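Side-chain contacts in nucleoside hydrolase, putative (Trypanosoma brucei, PDB 3FZ0), which belongs to the nucleoside hydrolase family, binds a calcium ion and forms a four-chain assembly, each chain built on a mixed, largely parallel beta sheet with flanking helices: residues A22-M27 and R353-Y358; E119-S124 and F151-T156; D186-V191 and E312-T317; M216-Y221 and R252-T257; Q326-A329 and W334-C337. The protein carries 2 engineered substitutions. All coordinates share one frame; numbering follows the deposited sequence.

Contact 1: residues A22-M27 and R353-Y358; sequences AIMLAM and RDIVEY
M24 and L25 of helix 17-27 pack against I355 of helix 345-356, a helix-to-helix contact between an early and a late element of the nucleoside hydrolase fold. The backbones are closest at L25 and I355, whose CA atoms lie 6.0 Å apart. I355 does most of the touching and splits its two branches between two residues. Its CG2 branch faces M24 and lies 3.9 Å from M24 CB. The chain of M24 turns at chi3 (94°), which swings its methyl group back, and M24 CE also comes to 3.9 Å from I355 CG2. The two side chains cross at about a right angle. The other branch, CG1 and CD1, reaches the backbone of the helix. I355 CD1 sits 3.9 Å from L25 N and 4.1 Å from L25 CB, so here a methyl group rests on main chain as much as on side chain. Y358 follows after the last helical turn. Its CG is anti to the backbone N (chi1 176°), and the ring is carried to the carbonyl of M27. Y358 CZ is 3.9 Å from M27 O, in van der Waals contact. M24, L25 and I355 are buried and meet through apolar atoms. M24 and M27 also meet Y60 of helix 46-60, and I246 of helix 241-249 touches both M24 and I355. L25 and A26 pack on helix 282-291, and A22 touches L134 and D283, two of the calcium ligands.

Contact 2: residues E119-S124 and F151-T156; sequences EEAEPS and FSKLGT
K153 NZ is gripped by carbonyl oxygens at the end of helix 110-120. It donates to E119 O at 3.0 Å and to A121 O at 3.0 Å, and L118 O just before the segment accepts a further bond. The two bonds across the contact differ in geometry. A121 O receives the ammonium in its carbonyl plane, on a lone pair, with a C=O...N angle of 138°. E119 O is met from above its plane, 63° out of it. The lysine chain bends at chi2 (-141°) and then runs extended up to these oxygens. The carbonyls belong to the stretch where the helix gives way to loop, with A121 the first residue to leave helical angles. A positive charge at this end would probably suit the helix dipole. The donor comes from the short 3-10 segment 151-153, in the loop between helix 138-146 and strand 162-165. Apolar contacts line the aliphatic part of the chain. A121 CB lies 4.3 Å from K153 CD, and P123 CD is also 4.3 Å from K153 CD. P123 CG lies 4.1 Å from K153 O. L118 also packs on F151 and L154, and A121 lies on Y129 of strand 127-133.

Contact 3: residues D186-V191 and E312-T317; sequences DPEAGV and ETRGAT
P187, in the first turn of helix 187-195, meets G315 in a type II beta turn from T313 to A316, and their CA atoms are 4.9 Å apart. G315 takes a positive phi (92°) at the third place of that turn, and P187 CG comes to 3.9 Å from its CA. The proline ring also lies across one face of the R314 guanidinium. P187 CG stands 3.5 Å above that plane, offset toward the rim. E188 comes to the edge of the same group, and its carboxylate is turned 51° from the guanidinium. The two form a salt bridge. R314 NH2 donates to E188 OE2 at a modelled 2.4 Å, so short that the exact length is doubtful, while the bond from R314 NH1 to E188 OE1 is weak (3.3 Å). A bend at chi2 (80°) folds the E188 carboxylate round to the arginine. The N-cap residue D186 accepts from A189 N at 2.9 Å. R314 NE donates to L308 O, and H309 of the third subunit packs on R314. The buried ion pair thus ties the helix start to the turn at a subunit interface, and the carboxylate probably helps to balance the arginine's charge there.

Contact 4: residues M216-Y221 and R252-T257; sequences MTWGFY and RLEAFT
W218 holds its CG beside the backbone N (chi1 -72°), and E254 holds its CG anti to the backbone N (chi1 -165°), which brings the indole against the aliphatic part of the glutamate. Helix 218-224 and helix 251-257 pack here mainly through side chains, with the nearest CA atoms, those of W218 and E254, 8.8 Å apart. The far rim of the indole does the touching. W218 CZ3 lies 3.8 Å from E254 CG, and W218 CH2 lies 3.9 Å from E254 CA. The glutamate chain runs extended past the ring, and its carboxylate plane is only 17° from the ring plane. E254 OE1 forms salt bridges with R227 and R258, so the acid end is held by arginines beyond the contact. Y221, one helical turn after W218, has W218 CZ3 over one face, 3.9 Å above the plane and offset toward the rim. C279 of strand 278-279 packs on W218 and L253. T257 closes the other end of the contact. T257 OG1 donates to L253 O at 3.0 Å, from above the carbonyl plane, and the same oxygen accepts from T257 N. That hydroxyl oxygen meets the indole edge near its plane, 3.6 Å from W218 CZ2.

Contact 5: residues Q326-A329 and W334-C337; sequences QSMA and WRNC
The methyl group of M328 lies over one face of the R335 guanidinium. M328 CE stands 3.9 Å above that plane, offset toward the rim on the NE side, and is 4.0 Å from R335 NE. The same methyl touches the aliphatic part of the arginine, with M328 CE 3.6 Å from R335 CG. M328 SD follows at 4.1 Å from R335 CG. The two side chains cross at about a right angle. The methionine turns at chi3 (-39°), and this bend lays CE along the opposing backbone, 3.7 Å from R335 N and 3.8 Å from W334 CA. W334 starts its side chain away from the helix, and offers M328 its main chain. Its ring turns back on its own segment, where N336 CB lies over one face.

The contact closes a short helix-loop-strand connection, in which helix 325-330 leads by a tight loop into strand 337-343 of the main sheet. R335 is the centre of an inverse gamma turn. Next to it, N336 and C337 both face T302, a classic beta bulge at the start of the strand. The arginine is extended from CG to NE, and its polar end has partners of its own. R335 NE makes a salt bridge with E325 at the start of the helix, and R335 NH1 donates to L301 O. These bonds probably help to fix the guanidinium, with the methyl over its face. N336 is fixed in turn, with its OD1 accepting from V304 N and its ND2 donating to L194 O.

Contact 1 shares helix 17-27 with the calcium ligand D19, and the L25 side chain is about 13 Å from the ion. It touches contact 4, where R353 NH1 packs 3.4 Å from F220 CE1. Contacts 3 and 5 lie on the other side of the chain's centre from contact 1, their nearest atoms about 7 Å from each other. The chain joins the ends: strand 337-343 starts in contact 5 and is followed by helix 345-356 of contact 1. Contact 2 stands apart, its nearest atoms about 10 Å from contact 3. Contact 3 alone has other subunits touching its segments.

Contact 1: residues A22-M27 and R353-Y358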
# COMPACT_ATOMS: atom_id res chain seq x y z
N ALA B 22 3.72 -25.28 -25.00
CA ALA B 22 2.81 -25.89 -24.00
C ALA B 22 1.54 -26.50 -24.64
O ALA B 22 1.12 -27.62 -24.28
CB ALA B 22 2.42 -24.87 -22.93
N ILE B 23 0.93 -25.76 -25.57
CA ILE B 23 -0.28 -26.25 -26.24
C ILE B 23 0.08 -27.45 -27.13
O ILE B 23 -0.68 -28.42 -27.19
CB ILE B 23 -1.02 -25.11 -27.03
CG1 ILE B 23 -1.50 -24.03 -26.04
CG2 ILE B 23 -2.18 -25.67 -27.82
CD1 ILE B 23 -1.75 -22.65 -26.63
N MET B 24 1.24 -27.40 -27.76
CA MET B 24 1.77 -28.51 -28.53
C MET B 24 1.93 -29.74 -27.66
O MET B 24 1.61 -30.86 -28.07
CB MET B 24 3.09 -28.14 -29.22
CG MET B 24 2.96 -27.08 -30.35
SD MET B 24 4.55 -26.64 -31.13
CE MET B 24 4.60 -27.75 -32.51
N LEU B 25 2.37 -29.53 -26.43
CA LEU B 25 2.59 -30.64 -25.51
C LEU B 25 1.25 -31.26 -25.13
O LEU B 25 1.07 -32.50 -25.24
CB LEU B 25 3.38 -30.17 -24.30
CG LEU B 25 4.12 -31.15 -23.38
CD1 LEU B 25 5.00 -30.36 -22.42
CD2 LEU B 25 3.19 -31.99 -22.59
N ALA B 26 0.30 -30.43 -24.70
CA ALA B 26 -1.08 -30.89 -24.45
C ALA B 26 -1.69 -31.66 -25.62
O ALA B 26 -2.35 -32.67 -25.41
CB ALA B 26 -1.97 -29.73 -24.09
N MET B 27 -1.45 -31.19 -26.85
CA MET B 27 -2.08 -31.78 -28.02
C MET B 27 -1.45 -33.04 -28.55
O MET B 27 -1.98 -33.61 -29.48
CB MET B 27 -2.17 -30.76 -29.15
CG MET B 27 -3.31 -29.80 -28.98
SD MET B 27 -3.31 -28.63 -30.33
CE MET B 27 -1.58 -28.25 -30.39
N ARG B 353 10.31 -34.08 -26.63
CA ARG B 353 10.69 -35.04 -27.65
C ARG B 353 9.42 -35.58 -28.33
O ARG B 353 9.37 -35.69 -29.55
CB ARG B 353 11.54 -36.18 -27.06
CG ARG B 353 12.94 -36.39 -27.69
CD ARG B 353 13.74 -37.63 -27.14
NE ARG B 353 13.75 -37.71 -25.67
CZ ARG B 353 14.73 -37.26 -24.87
NH1 ARG B 353 15.84 -36.72 -25.37
NH2 ARG B 353 14.58 -37.35 -23.54
N ASP B 354 8.39 -35.85 -27.55
CA ASP B 354 7.15 -36.41 -28.07
C ASP B 354 6.40 -35.45 -28.99
O ASP B 354 5.70 -35.91 -29.92
CB ASP B 354 6.26 -36.96 -26.96
CG ASP B 354 6.77 -38.27 -26.39
OD1 ASP B 354 6.29 -38.67 -25.32
OD2 ASP B 354 7.68 -38.90 -26.99
N ILE B 355 6.56 -34.14 -28.77
CA ILE B 355 5.98 -33.18 -29.70
C ILE B 355 6.46 -33.40 -31.14
O ILE B 355 5.64 -33.44 -32.06
CB ILE B 355 6.26 -31.72 -29.28
CG1 ILE B 355 5.64 -31.42 -27.94
CG2 ILE B 355 5.78 -30.74 -30.36
CD1 ILE B 355 6.09 -30.10 -27.32
N VAL B 356 7.77 -33.57 -31.35
CA VAL B 356 8.30 -33.61 -32.71
C VAL B 356 8.11 -34.97 -33.39
O VAL B 356 8.37 -35.12 -34.60
CB VAL B 356 9.76 -33.07 -32.81
CG1 VAL B 356 9.83 -31.63 -32.32
CG2 VAL B 356 10.76 -33.95 -32.04
N GLU B 357 7.67 -35.95 -32.60
CA GLU B 357 7.50 -37.33 -33.08
C GLU B 357 6.01 -37.68 -33.27
O GLU B 357 5.63 -38.82 -33.53
CB GLU B 357 8.16 -38.33 -32.12
CG GLU B 357 9.67 -38.29 -32.02
CD GLU B 357 10.16 -39.30 -30.98
OE1 GLU B 357 9.31 -39.75 -30.20
OE2 GLU B 357 11.36 -39.66 -30.95
N TYR B 358 5.16 -36.69 -33.14
CA TYR B 358 3.73 -36.93 -33.13
C TYR B 358 3.19 -37.26 -34.54
O TYR B 358 3.47 -36.56 -35.52
CB TYR B 358 3.01 -35.70 -32.58
CG TYR B 358 1.49 -35.75 -32.60
CD1 TYR B 358 0.79 -36.59 -31.73
CD2 TYR B 358 0.75 -34.96 -33.48
CE1 TYR B 358 -0.59 -36.64 -31.73
CE2 TYR B 358 -0.65 -35.00 -33.49
CZ TYR B 358 -1.31 -35.84 -32.59
OH TYR B 358 -2.70 -35.88 -32.57

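Contact 2: residues E119-S124 and F151-T156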
# COMPACT_ATOMS: atom_id res chain seq x y z
N GLU B 119 -20.44 -25.71 -17.60
CA GLU B 119 -21.87 -25.99 -17.48
C GLU B 119 -22.19 -27.27 -18.21
O GLU B 119 -22.93 -28.08 -17.70
CB GLU B 119 -22.70 -24.80 -18.00
CG GLU B 119 -24.20 -25.00 -18.01
CD GLU B 119 -24.83 -25.18 -16.62
OE1 GLU B 119 -24.43 -24.47 -15.64
OE2 GLU B 119 -25.75 -26.03 -16.51
N GLU B 120 -21.60 -27.45 -19.38
CA GLU B 120 -21.83 -28.65 -20.21
C GLU B 120 -20.99 -29.89 -19.83
O GLU B 120 -21.30 -30.98 -20.25
CB GLU B 120 -21.58 -28.31 -21.68
CG GLU B 120 -22.58 -27.32 -22.28
CD GLU B 120 -22.12 -26.69 -23.60
OE1 GLU B 120 -20.97 -26.89 -24.03
OE2 GLU B 120 -22.93 -25.95 -24.20
N ALA B 121 -19.94 -29.68 -19.04
CA ALA B 121 -19.03 -30.72 -18.58
C ALA B 121 -19.73 -31.87 -17.92
O ALA B 121 -20.63 -31.67 -17.10
CB ALA B 121 -18.00 -30.15 -17.63
N GLU B 122 -19.28 -33.07 -18.27
CA GLU B 122 -19.84 -34.30 -17.72
C GLU B 122 -18.73 -35.16 -17.07
O GLU B 122 -18.36 -36.20 -17.62
CB GLU B 122 -20.60 -35.07 -18.82
CG GLU B 122 -21.90 -34.37 -19.28
CD GLU B 122 -22.42 -34.89 -20.64
OE1 GLU B 122 -21.59 -35.02 -21.58
OE2 GLU B 122 -23.64 -35.18 -20.77
N PRO B 123 -18.22 -34.72 -15.89
CA PRO B 123 -17.13 -35.47 -15.27
C PRO B 123 -17.60 -36.84 -14.80
O PRO B 123 -18.76 -37.01 -14.43
CB PRO B 123 -16.70 -34.60 -14.09
CG PRO B 123 -17.86 -33.75 -13.79
CD PRO B 123 -18.61 -33.55 -15.08
N SER B 124 -16.70 -37.81 -14.84
CA SER B 124 -16.97 -39.16 -14.36
C SER B 124 -15.66 -39.73 -13.79
O SER B 124 -14.65 -39.02 -13.70
CB SER B 124 -17.54 -40.05 -15.50
OG SER B 124 -16.71 -40.08 -16.67
N PHE B 151 -17.04 -24.11 -10.83
CA PHE B 151 -15.61 -24.46 -10.80
C PHE B 151 -15.28 -25.72 -10.02
O PHE B 151 -14.18 -26.26 -10.14
CB PHE B 151 -14.77 -23.28 -10.38
CG PHE B 151 -14.59 -22.28 -11.47
CD1 PHE B 151 -15.60 -21.34 -11.76
CD2 PHE B 151 -13.44 -22.30 -12.27
CE1 PHE B 151 -15.42 -20.43 -12.82
CE2 PHE B 151 -13.29 -21.40 -13.30
CZ PHE B 151 -14.26 -20.47 -13.57
N SER B 152 -16.26 -26.22 -9.27
CA SER B 152 -16.08 -27.47 -8.55
C SER B 152 -16.16 -28.65 -9.52
O SER B 152 -15.83 -29.77 -9.14
CB SER B 152 -17.15 -27.59 -7.45
OG SER B 152 -18.38 -27.89 -8.05
N LYS B 153 -16.60 -28.41 -10.75
CA LYS B 153 -16.65 -29.46 -11.77
C LYS B 153 -15.27 -29.84 -12.28
O LYS B 153 -15.11 -30.86 -12.94
CB LYS B 153 -17.57 -29.07 -12.94
CG LYS B 153 -19.07 -29.03 -12.61
CD LYS B 153 -19.76 -29.60 -13.80
CE LYS B 153 -21.19 -29.19 -13.95
NZ LYS B 153 -21.58 -29.46 -15.39
N LEU B 154 -14.27 -29.01 -11.99
CA LEU B 154 -12.87 -29.27 -12.39
C LEU B 154 -12.17 -30.16 -11.37
O LEU B 154 -12.33 -29.99 -10.15
CB LEU B 154 -12.09 -27.97 -12.53
CG LEU B 154 -12.54 -26.99 -13.61
CD1 LEU B 154 -11.91 -25.66 -13.43
CD2 LEU B 154 -12.23 -27.49 -15.00
N GLY B 155 -11.42 -31.13 -11.88
CA GLY B 155 -10.56 -31.96 -11.09
C GLY B 155 -11.28 -33.11 -10.44
O GLY B 155 -12.43 -33.39 -10.75
N THR B 156 -10.57 -33.75 -9.52
CA THR B 156 -11.08 -34.87 -8.75
C THR B 156 -10.65 -34.57 -7.32
O THR B 156 -10.07 -33.49 -7.07
CB THR B 156 -10.46 -36.18 -9.31
OG1 THR B 156 -11.11 -36.49 -10.56
CG2 THR B 156 -10.63 -37.35 -8.39

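Contact 3: residues D186-V191 and E312-T317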
# COMPACT_ATOMS: atom_id res chain seq x y z
N ASP B 186 -1.58 -9.18 -13.35
CA ASP B 186 -2.89 -9.07 -12.77
C ASP B 186 -2.90 -9.68 -11.40
O ASP B 186 -3.29 -10.85 -11.24
CB ASP B 186 -3.97 -9.71 -13.67
CG ASP B 186 -5.33 -9.25 -13.33
OD1 ASP B 186 -5.47 -8.83 -12.17
OD2 ASP B 186 -6.26 -9.27 -14.18
N PRO B 187 -2.47 -8.90 -10.39
CA PRO B 187 -2.42 -9.39 -9.02
C PRO B 187 -3.83 -9.64 -8.48
O PRO B 187 -4.07 -10.68 -7.87
CB PRO B 187 -1.70 -8.26 -8.28
CG PRO B 187 -0.99 -7.50 -9.34
CD PRO B 187 -1.95 -7.53 -10.48
N GLU B 188 -4.76 -8.73 -8.75
CA GLU B 188 -6.16 -8.89 -8.29
C GLU B 188 -6.74 -10.23 -8.78
O GLU B 188 -7.37 -10.96 -8.01
CB GLU B 188 -7.03 -7.72 -8.77
CG GLU B 188 -6.88 -6.43 -8.01
CD GLU B 188 -5.64 -5.61 -8.42
OE1 GLU B 188 -4.86 -6.01 -9.29
OE2 GLU B 188 -5.48 -4.51 -7.88
N ALA B 189 -6.50 -10.56 -10.05
CA ALA B 189 -6.97 -11.84 -10.57
C ALA B 189 -6.40 -13.03 -9.79
O ALA B 189 -7.11 -14.00 -9.56
CB ALA B 189 -6.69 -11.99 -12.08
N GLY B 190 -5.13 -12.95 -9.42
CA GLY B 190 -4.47 -13.99 -8.65
C GLY B 190 -5.06 -14.18 -7.27
O GLY B 190 -5.18 -15.31 -6.78
N VAL B 191 -5.42 -13.08 -6.63
CA VAL B 191 -6.11 -13.14 -5.34
C VAL B 191 -7.45 -13.88 -5.49
O VAL B 191 -7.77 -14.71 -4.64
CB VAL B 191 -6.31 -11.75 -4.74
CG1 VAL B 191 -7.31 -11.81 -3.60
CG2 VAL B 191 -5.00 -11.20 -4.28
N GLU B 312 7.13 -1.74 -4.34
CA GLU B 312 8.06 -2.64 -5.04
C GLU B 312 7.57 -4.10 -5.09
O GLU B 312 8.11 -4.92 -5.82
CB GLU B 312 9.44 -2.58 -4.37
CG GLU B 312 10.29 -1.36 -4.74
CD GLU B 312 10.05 -0.15 -3.84
OE1 GLU B 312 9.62 -0.32 -2.68
OE2 GLU B 312 10.32 0.99 -4.30
N THR B 313 6.55 -4.43 -4.28
CA THR B 313 6.11 -5.82 -4.18
C THR B 313 4.70 -6.14 -4.75
O THR B 313 4.19 -7.27 -4.57
CB THR B 313 6.14 -6.32 -2.73
OG1 THR B 313 5.44 -5.39 -1.91
CG2 THR B 313 7.55 -6.46 -2.23
N ARG B 314 4.08 -5.19 -5.45
CA ARG B 314 2.79 -5.49 -6.08
C ARG B 314 3.00 -6.68 -7.00
O ARG B 314 3.95 -6.68 -7.75
CB ARG B 314 2.22 -4.26 -6.81
CG ARG B 314 1.24 -4.60 -7.93
CD ARG B 314 0.37 -3.43 -8.38
NE ARG B 314 -0.92 -3.67 -7.81
CZ ARG B 314 -2.04 -4.03 -8.45
NH1 ARG B 314 -2.13 -4.15 -9.76
NH2 ARG B 314 -3.10 -4.23 -7.69
N GLY B 315 2.15 -7.70 -6.89
CA GLY B 315 2.26 -8.93 -7.69
C GLY B 315 3.07 -10.03 -7.02
O GLY B 315 3.09 -11.15 -7.50
N ALA B 316 3.76 -9.73 -5.91
CA ALA B 316 4.56 -10.74 -5.21
C ALA B 316 3.70 -11.89 -4.76
O ALA B 316 2.52 -11.70 -4.40
CB ALA B 316 5.34 -10.13 -3.99
N THR B 317 4.31 -13.08 -4.78
CA THR B 317 3.77 -14.28 -4.21
C THR B 317 4.16 -14.36 -2.74
O THR B 317 5.34 -14.43 -2.41
CB THR B 317 4.32 -15.46 -4.98
OG1 THR B 317 4.11 -15.20 -6.36
CG2 THR B 317 3.64 -16.77 -4.58

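Contact 4: residues M216-Y221 and R252-T257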
# COMPACT_ATOMS: atom_id res chain seq x y z
N MET B 216 15.31 -26.55 -21.04
CA MET B 216 16.04 -27.36 -22.01
C MET B 216 17.38 -26.70 -22.28
O MET B 216 17.53 -25.47 -22.17
CB MET B 216 15.24 -27.61 -23.28
CG MET B 216 14.97 -26.38 -24.06
SD MET B 216 14.04 -26.73 -25.55
CE MET B 216 13.59 -25.03 -26.00
N THR B 217 18.37 -27.52 -22.58
CA THR B 217 19.64 -27.05 -23.09
C THR B 217 19.49 -26.59 -24.55
O THR B 217 18.67 -27.14 -25.31
CB THR B 217 20.65 -28.22 -23.00
OG1 THR B 217 21.02 -28.44 -21.63
CG2 THR B 217 21.87 -27.94 -23.78
N TRP B 218 20.28 -25.60 -24.96
CA TRP B 218 20.36 -25.24 -26.37
C TRP B 218 20.80 -26.42 -27.23
O TRP B 218 20.32 -26.58 -28.35
CB TRP B 218 21.22 -23.99 -26.60
CG TRP B 218 20.50 -22.74 -26.13
CD1 TRP B 218 20.86 -21.94 -25.08
CD2 TRP B 218 19.28 -22.18 -26.66
NE1 TRP B 218 19.96 -20.92 -24.93
CE2 TRP B 218 18.98 -21.03 -25.88
CE3 TRP B 218 18.43 -22.53 -27.72
CZ2 TRP B 218 17.86 -20.23 -26.11
CZ3 TRP B 218 17.30 -21.72 -27.97
CH2 TRP B 218 17.02 -20.58 -27.16
N GLY B 219 21.71 -27.26 -26.70
CA GLY B 219 22.15 -28.52 -27.35
C GLY B 219 20.97 -29.47 -27.58
O GLY B 219 20.81 -30.03 -28.68
N PHE B 220 20.13 -29.64 -26.57
CA PHE B 220 18.93 -30.45 -26.70
C PHE B 220 18.03 -29.83 -27.79
O PHE B 220 17.60 -30.55 -28.72
CB PHE B 220 18.18 -30.55 -25.37
CG PHE B 220 16.88 -31.29 -25.46
CD1 PHE B 220 16.85 -32.68 -25.28
CD2 PHE B 220 15.68 -30.61 -25.70
CE1 PHE B 220 15.64 -33.37 -25.35
CE2 PHE B 220 14.46 -31.29 -25.78
CZ PHE B 220 14.43 -32.66 -25.60
N TYR B 221 17.78 -28.52 -27.68
CA TYR B 221 17.01 -27.78 -28.67
C TYR B 221 17.49 -28.07 -30.10
O TYR B 221 16.68 -28.33 -30.99
CB TYR B 221 17.06 -26.27 -28.41
CG TYR B 221 16.30 -25.48 -29.44
CD1 TYR B 221 14.90 -25.42 -29.42
CD2 TYR B 221 16.98 -24.78 -30.44
CE1 TYR B 221 14.20 -24.68 -30.37
CE2 TYR B 221 16.30 -24.04 -31.38
CZ TYR B 221 14.91 -23.98 -31.35
OH TYR B 221 14.20 -23.24 -32.29
N ARG B 252 13.76 -15.65 -32.77
CA ARG B 252 14.09 -14.36 -32.14
C ARG B 252 14.62 -14.60 -30.74
O ARG B 252 15.72 -14.16 -30.42
CB ARG B 252 12.87 -13.41 -32.12
CG ARG B 252 12.15 -13.29 -33.47
CD ARG B 252 13.10 -12.78 -34.57
NE ARG B 252 12.54 -13.04 -35.88
CZ ARG B 252 12.95 -12.49 -37.02
NH1 ARG B 252 13.93 -11.60 -37.02
NH2 ARG B 252 12.36 -12.81 -38.17
N LEU B 253 13.86 -15.32 -29.91
CA LEU B 253 14.31 -15.74 -28.59
C LEU B 253 15.73 -16.27 -28.67
O LEU B 253 16.60 -15.85 -27.89
CB LEU B 253 13.40 -16.82 -27.99
CG LEU B 253 13.78 -17.16 -26.55
CD1 LEU B 253 13.53 -15.94 -25.66
CD2 LEU B 253 13.03 -18.36 -25.97
N GLU B 254 15.97 -17.19 -29.61
CA GLU B 254 17.31 -17.74 -29.80
C GLU B 254 18.38 -16.64 -30.07
O GLU B 254 19.45 -16.65 -29.45
CB GLU B 254 17.32 -18.82 -30.90
CG GLU B 254 18.59 -19.67 -30.90
CD GLU B 254 18.72 -20.57 -32.14
OE1 GLU B 254 19.57 -21.48 -32.12
OE2 GLU B 254 18.00 -20.35 -33.13
N ALA B 255 18.08 -15.69 -30.94
CA ALA B 255 19.06 -14.62 -31.24
C ALA B 255 19.26 -13.68 -30.06
O ALA B 255 20.32 -13.14 -29.86
CB ALA B 255 18.67 -13.84 -32.49
N PHE B 256 18.23 -13.51 -29.25
CA PHE B 256 18.29 -12.58 -28.14
C PHE B 256 19.05 -13.17 -26.96
O PHE B 256 19.79 -12.45 -26.28
CB PHE B 256 16.88 -12.16 -27.68
CG PHE B 256 16.19 -11.16 -28.59
CD1 PHE B 256 14.82 -11.30 -28.90
CD2 PHE B 256 16.91 -10.07 -29.13
CE1 PHE B 256 14.17 -10.37 -29.73
CE2 PHE B 256 16.27 -9.13 -29.98
CZ PHE B 256 14.89 -9.28 -30.28
N THR B 257 18.87 -14.47 -26.69
CA THR B 257 19.36 -15.04 -25.43
C THR B 257 20.49 -16.04 -25.62
O THR B 257 21.36 -16.18 -24.76
CB THR B 257 18.24 -15.65 -24.58
OG1 THR B 257 17.69 -16.78 -25.25
CG2 THR B 257 17.14 -14.61 -24.33

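Contact 5: residues Q326-A329 and W334-C337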
# COMPACT_ATOMS: atom_id res chain seq x y z
N GLN B 326 -2.64 -24.54 13.58
CA GLN B 326 -3.15 -23.54 14.55
C GLN B 326 -3.02 -22.08 14.06
O GLN B 326 -4.00 -21.32 14.14
CB GLN B 326 -2.53 -23.68 15.96
CG GLN B 326 -3.00 -24.89 16.74
CD GLN B 326 -3.03 -24.68 18.28
OE1 GLN B 326 -2.10 -24.11 18.88
NE2 GLN B 326 -4.10 -25.17 18.91
N SER B 327 -1.84 -21.70 13.57
CA SER B 327 -1.59 -20.31 13.19
C SER B 327 -2.42 -19.89 11.99
O SER B 327 -2.85 -18.75 11.91
CB SER B 327 -0.10 -20.05 12.95
OG SER B 327 0.45 -20.99 12.05
N MET B 328 -2.67 -20.82 11.08
CA MET B 328 -3.55 -20.54 9.94
C MET B 328 -5.01 -20.43 10.39
O MET B 328 -5.75 -19.55 9.92
CB MET B 328 -3.42 -21.59 8.81
CG MET B 328 -2.04 -21.81 8.32
SD MET B 328 -1.89 -22.83 6.84
CE MET B 328 -3.17 -24.05 7.18
N ALA B 329 -5.44 -21.32 11.29
CA ALA B 329 -6.82 -21.24 11.79
C ALA B 329 -7.10 -19.84 12.36
O ALA B 329 -8.06 -19.20 11.95
CB ALA B 329 -7.11 -22.34 12.81
N TRP B 334 -5.90 -21.22 5.28
CA TRP B 334 -6.05 -22.67 5.09
C TRP B 334 -5.05 -23.05 4.01
O TRP B 334 -4.51 -22.16 3.35
CB TRP B 334 -7.49 -23.03 4.71
CG TRP B 334 -7.86 -22.80 3.29
CD1 TRP B 334 -7.96 -23.74 2.32
CD2 TRP B 334 -8.19 -21.54 2.66
NE1 TRP B 334 -8.32 -23.17 1.13
CE2 TRP B 334 -8.48 -21.82 1.30
CE3 TRP B 334 -8.29 -20.21 3.11
CZ2 TRP B 334 -8.85 -20.83 0.39
CZ3 TRP B 334 -8.68 -19.21 2.19
CH2 TRP B 334 -8.95 -19.54 0.85
N ARG B 335 -4.77 -24.34 3.84
CA ARG B 335 -3.80 -24.78 2.83
C ARG B 335 -4.43 -24.79 1.44
O ARG B 335 -4.98 -25.82 0.99
CB ARG B 335 -3.21 -26.14 3.19
CG ARG B 335 -2.27 -26.08 4.31
CD ARG B 335 -1.65 -27.40 4.69
NE ARG B 335 -1.16 -27.30 6.07
CZ ARG B 335 -0.01 -26.73 6.44
NH1 ARG B 335 0.82 -26.24 5.52
NH2 ARG B 335 0.32 -26.68 7.74
N ASN B 336 -4.35 -23.65 0.76
CA ASN B 336 -5.05 -23.44 -0.49
C ASN B 336 -4.22 -23.63 -1.73
O ASN B 336 -4.76 -23.56 -2.83
CB ASN B 336 -5.66 -22.04 -0.53
CG ASN B 336 -4.60 -20.94 -0.57
OD1 ASN B 336 -3.46 -21.14 -0.17
ND2 ASN B 336 -4.99 -19.75 -1.01
N CYS B 337 -2.92 -23.84 -1.57
CA CYS B 337 -2.03 -23.84 -2.72
C CYS B 337 -0.85 -24.82 -2.59
O CYS B 337 -0.19 -24.86 -1.56
CB CYS B 337 -1.53 -22.43 -2.95
SG CYS B 337 -0.30 -22.25 -4.27